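Local coordinates for protein CT263 (Chlamydia trachomatis, PDB 4QAS) that probably hydrolyses the N-glycosidic bond of a futalosine-pathway nucleoside, as an MTAN-like nucleosidase in menaquinone synthesis, at residues T92-V96 / E108-I114. The protein carries 1 engineered substitution. Coordinates in Å, arbitrary orientation, origin at the centre of the assembly. Where two conformers were deposited one is given. Residue numbers count along the deposited sequence, not the author numbering.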
ATOM      1  N   THR A  92      -0.413 -13.773  10.877  1.00 13.10           N
ATOM      2  CA  THR A  92       0.102 -14.792   9.980  1.00 13.55           C
ATOM      3  C   THR A  92      -0.156 -16.161  10.581  1.00 14.91           C
ATOM      4  O   THR A  92      -0.184 -16.318  11.795  1.00 16.54           O
ATOM      5  CB  THR A  92       1.588 -14.569   9.654  1.00 15.36           C
ATOM      6  OG1 THR A  92       1.953 -15.473   8.592  1.00 18.26           O
ATOM      7  CG2 THR A  92       2.489 -14.723  10.847  1.00 15.47           C
ATOM      8  N   ILE A  93      -0.375 -17.139   9.732  1.00 14.53           N
ATOM      9  CA  ILE A  93      -0.806 -18.477  10.159  1.00 13.27           C
ATOM     10  C   ILE A  93       0.372 -19.436  10.237  1.00 15.56           C
ATOM     11  O   ILE A  93       1.231 -19.483   9.338  1.00 16.16           O
ATOM     12  CB  ILE A  93      -1.889 -18.983   9.201  1.00 14.10           C
ATOM     13  CG1 ILE A  93      -3.035 -17.980   9.127  1.00 14.58           C
ATOM     14  CG2 ILE A  93      -2.342 -20.371   9.587  1.00 13.83           C
ATOM     15  CD1 ILE A  93      -3.660 -17.611  10.489  1.00 14.30           C
ATOM     16  N   THR A  94       0.417 -20.230  11.310  1.00 15.61           N
ATOM     17  CA  THR A  94       1.451 -21.242  11.467  1.00 15.97           C
ATOM     18  C   THR A  94       0.998 -22.583  10.929  1.00 16.45           C
ATOM     19  O   THR A  94       1.790 -23.297  10.312  1.00 18.88           O
ATOM     20  CB  THR A  94       1.827 -21.358  12.945  1.00 19.25           C
ATOM     21  OG1 THR A  94       0.652 -21.627  13.719  1.00 20.19           O
ATOM     22  CG2 THR A  94       2.438 -20.045  13.424  1.00 23.47           C
ATOM     23  N   SER A  95      -0.243 -22.966  11.190  1.00 16.36           N
ATOM     24  CA  SER A  95      -0.807 -24.178  10.622  1.00 17.06           C
ATOM     25  C   SER A  95      -2.287 -23.949  10.382  1.00 17.18           C
ATOM     26  O   SER A  95      -2.931 -23.134  11.045  1.00 15.30           O
ATOM     27  CB  SER A  95      -0.562 -25.406  11.503  1.00 20.66           C
ATOM     28  OG  SER A  95      -1.406 -25.364  12.625  1.00 23.01           O
ATOM     29  N   VAL A  96      -2.804 -24.669   9.397  1.00 14.63           N
ATOM     30  CA  VAL A  96      -4.202 -24.615   9.035  1.00 14.69           C
ATOM     31  C   VAL A  96      -4.768 -26.031   9.075  1.00 14.18           C
ATOM     32  O   VAL A  96      -4.141 -26.979   8.566  1.00 16.01           O
ATOM     33  CB  VAL A  96      -4.398 -23.942   7.666  1.00 15.30           C
ATOM     34  CG1 VAL A  96      -3.608 -24.648   6.566  1.00 16.62           C
ATOM     35  CG2 VAL A  96      -5.866 -23.828   7.344  1.00 16.35           C
ATOM     36  N   GLU A 108      -4.345 -31.367   8.627  1.00 17.82           N
ATOM     37  CA  GLU A 108      -3.635 -30.173   9.065  1.00 17.14           C
ATOM     38  C   GLU A 108      -2.335 -30.047   8.306  1.00 17.11           C
ATOM     39  O   GLU A 108      -1.645 -31.049   8.080  1.00 18.22           O
ATOM     40  CB  GLU A 108      -3.361 -30.216  10.578  1.00 17.59           C
ATOM     41  CG  GLU A 108      -2.814 -28.909  11.136  1.00 19.91           C
ATOM     42  CD  GLU A 108      -2.563 -28.958  12.646  1.00 21.94           C
ATOM     43  OE1 GLU A 108      -1.976 -28.005  13.200  1.00 22.71           O
ATOM     44  OE2 GLU A 108      -2.938 -29.975  13.271  1.00 23.87           O
ATOM     45  N   LEU A 109      -2.003 -28.823   7.904  1.00 15.98           N
ATOM     46  CA  LEU A 109      -0.758 -28.520   7.234  1.00 18.16           C
ATOM     47  C   LEU A 109      -0.110 -27.294   7.837  1.00 17.83           C
ATOM     48  O   LEU A 109      -0.781 -26.298   8.133  1.00 17.38           O
ATOM     49  CB  LEU A 109      -0.972 -28.260   5.758  1.00 19.54           C
ATOM     50  CG  LEU A 109      -1.282 -29.474   4.889  1.00 21.37           C
ATOM     51  CD1 LEU A 109      -1.657 -28.956   3.498  1.00 25.82           C
ATOM     52  CD2 LEU A 109      -0.136 -30.451   4.831  1.00 23.15           C
ATOM     53  N   GLU A 110       1.204 -27.346   7.970  1.00 17.24           N
ATOM     54  CA  GLU A 110       1.967 -26.171   8.330  1.00 17.31           C
ATOM     55  C   GLU A 110       1.985 -25.191   7.158  1.00 17.57           C
ATOM     56  O   GLU A 110       1.983 -25.581   5.984  1.00 19.35           O
ATOM     57  CB  GLU A 110       3.401 -26.555   8.681  1.00 18.31           C
ATOM     58  CG  GLU A 110       4.100 -25.531   9.558  1.00 19.46           C
ATOM     59  CD  GLU A 110       3.595 -25.550  11.005  1.00 20.76           C
ATOM     60  OE1 GLU A 110       3.987 -24.652  11.789  1.00 25.35           O
ATOM     61  OE2 GLU A 110       2.867 -26.485  11.372  1.00 23.10           O
ATOM     62  N   VAL A 111       2.002 -23.903   7.498  1.00 18.59           N
ATOM     63  CA  VAL A 111       2.186 -22.878   6.486  0.55 20.83           C
ATOM     64  C   VAL A 111       3.304 -21.963   6.946  1.00 22.06           C
ATOM     65  O   VAL A 111       3.719 -21.953   8.107  1.00 22.27           O
ATOM     66  CB  VAL A 111       0.912 -22.088   6.121  0.55 20.43           C
ATOM     67  CG1 VAL A 111       0.001 -22.905   5.223  0.55 25.83           C
ATOM     68  CG2 VAL A 111       0.188 -21.696   7.359  0.55 21.14           C
ATOM     69  N   THR A 112       3.863 -21.254   5.975  1.00 19.37           N
ATOM     70  CA  THR A 112       5.103 -20.511   6.202  1.00 19.64           C
ATOM     71  C   THR A 112       4.767 -19.154   6.813  1.00 16.94           C
ATOM     72  O   THR A 112       4.116 -18.332   6.150  1.00 17.64           O
ATOM     73  CB  THR A 112       5.816 -20.316   4.884  1.00 20.31           C
ATOM     74  OG1 THR A 112       6.147 -21.608   4.350  1.00 25.51           O
ATOM     75  CG2 THR A 112       7.091 -19.490   5.070  1.00 23.56           C
ATOM     76  N   PRO A 113       5.206 -18.848   8.037  1.00 19.55           N
ATOM     77  CA  PRO A 113       4.812 -17.574   8.638  1.00 19.21           C
ATOM     78  C   PRO A 113       5.540 -16.400   8.009  1.00 18.40           C
ATOM     79  O   PRO A 113       6.710 -16.470   7.637  1.00 23.28           O
ATOM     80  CB  PRO A 113       5.196 -17.723  10.114  1.00 25.31           C
ATOM     81  CG  PRO A 113       5.504 -19.145  10.305  1.00 32.82           C
ATOM     82  CD  PRO A 113       5.982 -19.661   8.982  1.00 24.67           C
ATOM     83  N   ILE A 114       4.818 -15.300   7.918  1.00 17.98           N
ATOM     84  CA  ILE A 114       5.325 -14.048   7.371  1.00 17.57           C
ATOM     85  C   ILE A 114       6.028 -13.295   8.487  1.00 18.93           C
ATOM     86  O   ILE A 114       5.479 -13.191   9.596  1.00 19.55           O
ATOM     87  CB  ILE A 114       4.158 -13.232   6.817  1.00 19.42           C
ATOM     88  CG1 ILE A 114       3.634 -13.943   5.575  1.00 27.73           C
ATOM     89  CG2 ILE A 114       4.561 -11.776   6.526  1.00 21.86           C
ATOM     90  CD1 ILE A 114       2.262 -13.596   5.245  1.00 22.69           C
TER
HETATM   91  O   HOH W   1       1.539 -17.965   7.080  1.00 18.77           O
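This is an antiparallel beta-hairpin contact in which regular pairing gives way, past Thr94, to a side-chain- and water-mediated seam: strand 90-99 pairs with strand 106-110 and with the chain that leaves it, at the margin of the protein's mixed sheet. The end-to-end directions of 92-96 and 108-114 differ by 168°. Val96 and Leu109 form a hydrogen-bonded pair, Val96 N to Leu109 O and Leu109 N to Val96 O both 2.9 Å; Ser95 and Glu110 are the adjacent non-hydrogen-bonded pair, CA to CA 4.1 Å. Val111 N still donates to Thr94 O (2.9 Å, 174°), but Thr94, with phi/psi of -93/-42°, turns the strand through a corner. Beyond it, Thr92 OG1 accepts from Ile114 N at 2.9 Å, while the water bridges Thr92 OG1 (2.9 Å), Ile93 O (2.7 Å) and Thr112 O (2.8 Å). Val111 packs with CG2 3.6 Å from Ile93 CG2 and CG1 4.2 Å from Val96 CG1, and also touches Ala148 of helix 144-153. Ser95 OG donates to OE1 of the exposed Glu108 (2.8 Å). Backbone pairing thus sets the register at Ser95-Val96 opposite Leu109-Glu110, whereas a hydroxyl and a bridging water take over the polar contacts where regular pairing ends.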